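PDB 4ZK3: serpin B3 from Homo sapiens, which is a serpin, also known as squamous cell carcinoma antigen 1, that probably inhibits proteases and is linked to Pso p27, a psoriasis-associated form that builds large aggregates. Local coordinates for residues Ser153-Asn156 and Glu157-Asn161. Numbering follows the deposited sequence.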
ATOM      1  N   SER A 153      -3.992   1.358 -16.848  1.00 23.74           N
ATOM      2  CA  SER A 153      -4.421   2.682 -17.209  1.00 25.66           C
ATOM      3  C   SER A 153      -4.511   3.608 -16.021  1.00 25.48           C
ATOM      4  O   SER A 153      -4.432   4.807 -16.207  1.00 23.25           O
ATOM      5  CB  SER A 153      -5.777   2.652 -18.007  1.00 30.68           C
ATOM      6  OG  SER A 153      -6.929   2.846 -17.171  1.00 29.76           O
ATOM      7  N   GLN A 154      -4.616   3.079 -14.794  1.00 23.58           N
ATOM      8  CA  GLN A 154      -4.657   3.944 -13.640  1.00 25.80           C
ATOM      9  C   GLN A 154      -3.299   4.020 -12.890  1.00 20.44           C
ATOM     10  O   GLN A 154      -3.279   4.557 -11.812  1.00 21.83           O
ATOM     11  CB  GLN A 154      -5.742   3.449 -12.633  1.00 26.40           C
ATOM     12  CG  GLN A 154      -7.101   3.178 -13.230  1.00 27.26           C
ATOM     13  CD  GLN A 154      -7.704   4.449 -13.784  1.00 29.74           C
ATOM     14  OE1 GLN A 154      -7.836   5.448 -13.071  1.00 27.45           O
ATOM     15  NE2 GLN A 154      -7.985   4.446 -15.061  1.00 33.95           N
ATOM     16  N   THR A 155      -2.292   3.337 -13.376  1.00 19.76           N
ATOM     17  CA  THR A 155      -0.975   3.195 -12.741  1.00 18.63           C
ATOM     18  C   THR A 155       0.205   3.573 -13.637  1.00 21.44           C
ATOM     19  O   THR A 155       1.359   3.178 -13.372  1.00 20.65           O
ATOM     20  CB  THR A 155      -0.781   1.765 -12.243  1.00 18.77           C
ATOM     21  OG1 THR A 155      -0.952   0.851 -13.319  1.00 20.26           O
ATOM     22  CG2 THR A 155      -1.824   1.432 -11.140  1.00 18.67           C
ATOM     23  N   ASN A 156      -0.040   4.422 -14.649  1.00 24.71           N
ATOM     24  CA  ASN A 156       0.979   4.776 -15.631  1.00 25.81           C
ATOM     25  C   ASN A 156       1.657   3.477 -16.187  1.00 24.57           C
ATOM     26  O   ASN A 156       2.869   3.376 -16.396  1.00 24.69           O
ATOM     27  CB  ASN A 156       1.993   5.766 -15.012  1.00 27.81           C
ATOM     28  CG  ASN A 156       2.997   6.311 -16.060  1.00 32.41           C
ATOM     29  OD1 ASN A 156       4.192   6.599 -15.777  1.00 32.66           O
ATOM     30  ND2 ASN A 156       2.524   6.434 -17.271  1.00 26.68           N
ATOM     31  N   GLU A 157       0.836   2.477 -16.431  1.00 23.40           N
ATOM     32  CA  GLU A 157       1.276   1.137 -16.790  1.00 26.42           C
ATOM     33  C   GLU A 157       2.258   0.416 -15.921  1.00 27.42           C
ATOM     34  O   GLU A 157       2.847  -0.568 -16.418  1.00 25.70           O
ATOM     35  CB  GLU A 157       1.801   1.094 -18.246  1.00 33.27           C
ATOM     36  CG  GLU A 157       0.710   1.277 -19.262  1.00 40.44           C
ATOM     37  CD  GLU A 157       0.738   2.651 -19.885  1.00 50.41           C
ATOM     38  OE1 GLU A 157       1.045   2.709 -21.115  1.00 59.54           O
ATOM     39  OE2 GLU A 157       0.501   3.652 -19.162  1.00 49.58           O
ATOM     40  N   LYS A 158       2.428   0.836 -14.651  1.00 24.63           N
ATOM     41  CA  LYS A 158       3.394   0.157 -13.754  1.00 24.10           C
ATOM     42  C   LYS A 158       2.901  -1.130 -13.137  1.00 24.06           C
ATOM     43  O   LYS A 158       3.712  -1.935 -12.661  1.00 20.64           O
ATOM     44  CB  LYS A 158       3.788   1.079 -12.566  1.00 26.05           C
ATOM     45  CG  LYS A 158       4.544   2.336 -12.980  1.00 26.94           C
ATOM     46  CD  LYS A 158       5.673   2.074 -13.980  1.00 29.73           C
ATOM     47  CE  LYS A 158       6.221   3.377 -14.508  1.00 34.62           C
ATOM     48  NZ  LYS A 158       7.244   3.107 -15.511  1.00 38.93           N
ATOM     49  N   ILE A 159       1.571  -1.283 -12.988  1.00 21.22           N
ATOM     50  CA  ILE A 159       1.025  -2.527 -12.459  1.00 21.52           C
ATOM     51  C   ILE A 159       0.408  -3.278 -13.634  1.00 22.44           C
ATOM     52  O   ILE A 159      -0.679  -2.905 -14.107  1.00 20.47           O
ATOM     53  CB  ILE A 159      -0.041  -2.293 -11.373  1.00 19.85           C
ATOM     54  CG1 ILE A 159       0.572  -1.397 -10.298  1.00 18.47           C
ATOM     55  CG2 ILE A 159      -0.510  -3.634 -10.837  1.00 20.74           C
ATOM     56  CD1 ILE A 159       1.753  -2.049  -9.579  1.00 18.83           C
ATOM     57  N   LYS A 160       1.127  -4.276 -14.112  1.00 22.04           N
ATOM     58  CA  LYS A 160       0.655  -5.132 -15.194  1.00 24.30           C
ATOM     59  C   LYS A 160       0.211  -6.447 -14.689  1.00 24.93           C
ATOM     60  O   LYS A 160       0.748  -6.948 -13.735  1.00 25.49           O
ATOM     61  CB  LYS A 160       1.799  -5.345 -16.171  1.00 26.63           C
ATOM     62  CG  LYS A 160       2.331  -4.082 -16.845  1.00 27.81           C
ATOM     63  CD  LYS A 160       3.223  -4.521 -18.057  1.00 31.08           C
ATOM     64  CE  LYS A 160       3.566  -3.399 -18.950  1.00 31.23           C
ATOM     65  NZ  LYS A 160       4.175  -2.327 -18.137  1.00 34.31           N
ATOM     66  N   ASN A 161      -0.798  -7.033 -15.338  1.00 25.30           N
ATOM     67  CA  ASN A 161      -1.196  -8.406 -15.058  1.00 25.15           C
ATOM     68  C   ASN A 161      -1.615  -8.600 -13.564  1.00 26.01           C
ATOM     69  O   ASN A 161      -1.306  -9.602 -12.910  1.00 24.09           O
ATOM     70  CB  ASN A 161      -0.130  -9.407 -15.550  1.00 31.16           C
ATOM     71  CG  ASN A 161      -0.671 -10.840 -15.677  1.00 42.19           C
ATOM     72  OD1 ASN A 161      -0.200 -11.766 -15.028  1.00 50.75           O
ATOM     73  ND2 ASN A 161      -1.648 -11.024 -16.542  1.00 46.24           N
TER
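Thr155 and Lys158 close a type I' beta turn, in which Lys158 N donates to Thr155 O at 2.9 Å. Positive phi values at both central residues, 49° at Asn156 and 53° at Glu157, together with modestly positive psi, fit the primed turn type.

Thr155 also supports the residue after the turn. With chi1 at 56°, its OG1 sits between its own backbone N and carbonyl carbon, where Ile159 N reaches it in a weak bond of 3.3 Å. The hydroxyl hydrogen points into the end of helix 140-153, where Val151 O is the main acceptor and Glu152 O is also in hydrogen-bonding range, leaving the oxygen to accept from Ile159 N and tying the helix end to the turn. Its methyl branch does the nonpolar work: CG2 lies 3.8 Å from Ile159 CG1, the two side chains crossing at about a right angle. Both residues are buried and rest on Ala344 of strand 340-351, while Ile159 also touches Phe333 of strand 325-336.

Lys158 bends at chi2, and its CG passes 3.3 Å from Thr155 O before the chain runs alongside Asn156. Farther along, Lys160 NZ folds back to Glu157 O at 2.8 Å, nearly in line with the carbonyl bond. At the other end, Gln154 NE2 curls back to Ser153 OG at 2.9 Å.

This compact reversal belongs to the serpin fold: it begins the connection from helix 140-153, serpin helix F, to strand 174-185, strand 3 of sheet A, and lies on that central sheet through strands 325-336 and 340-351.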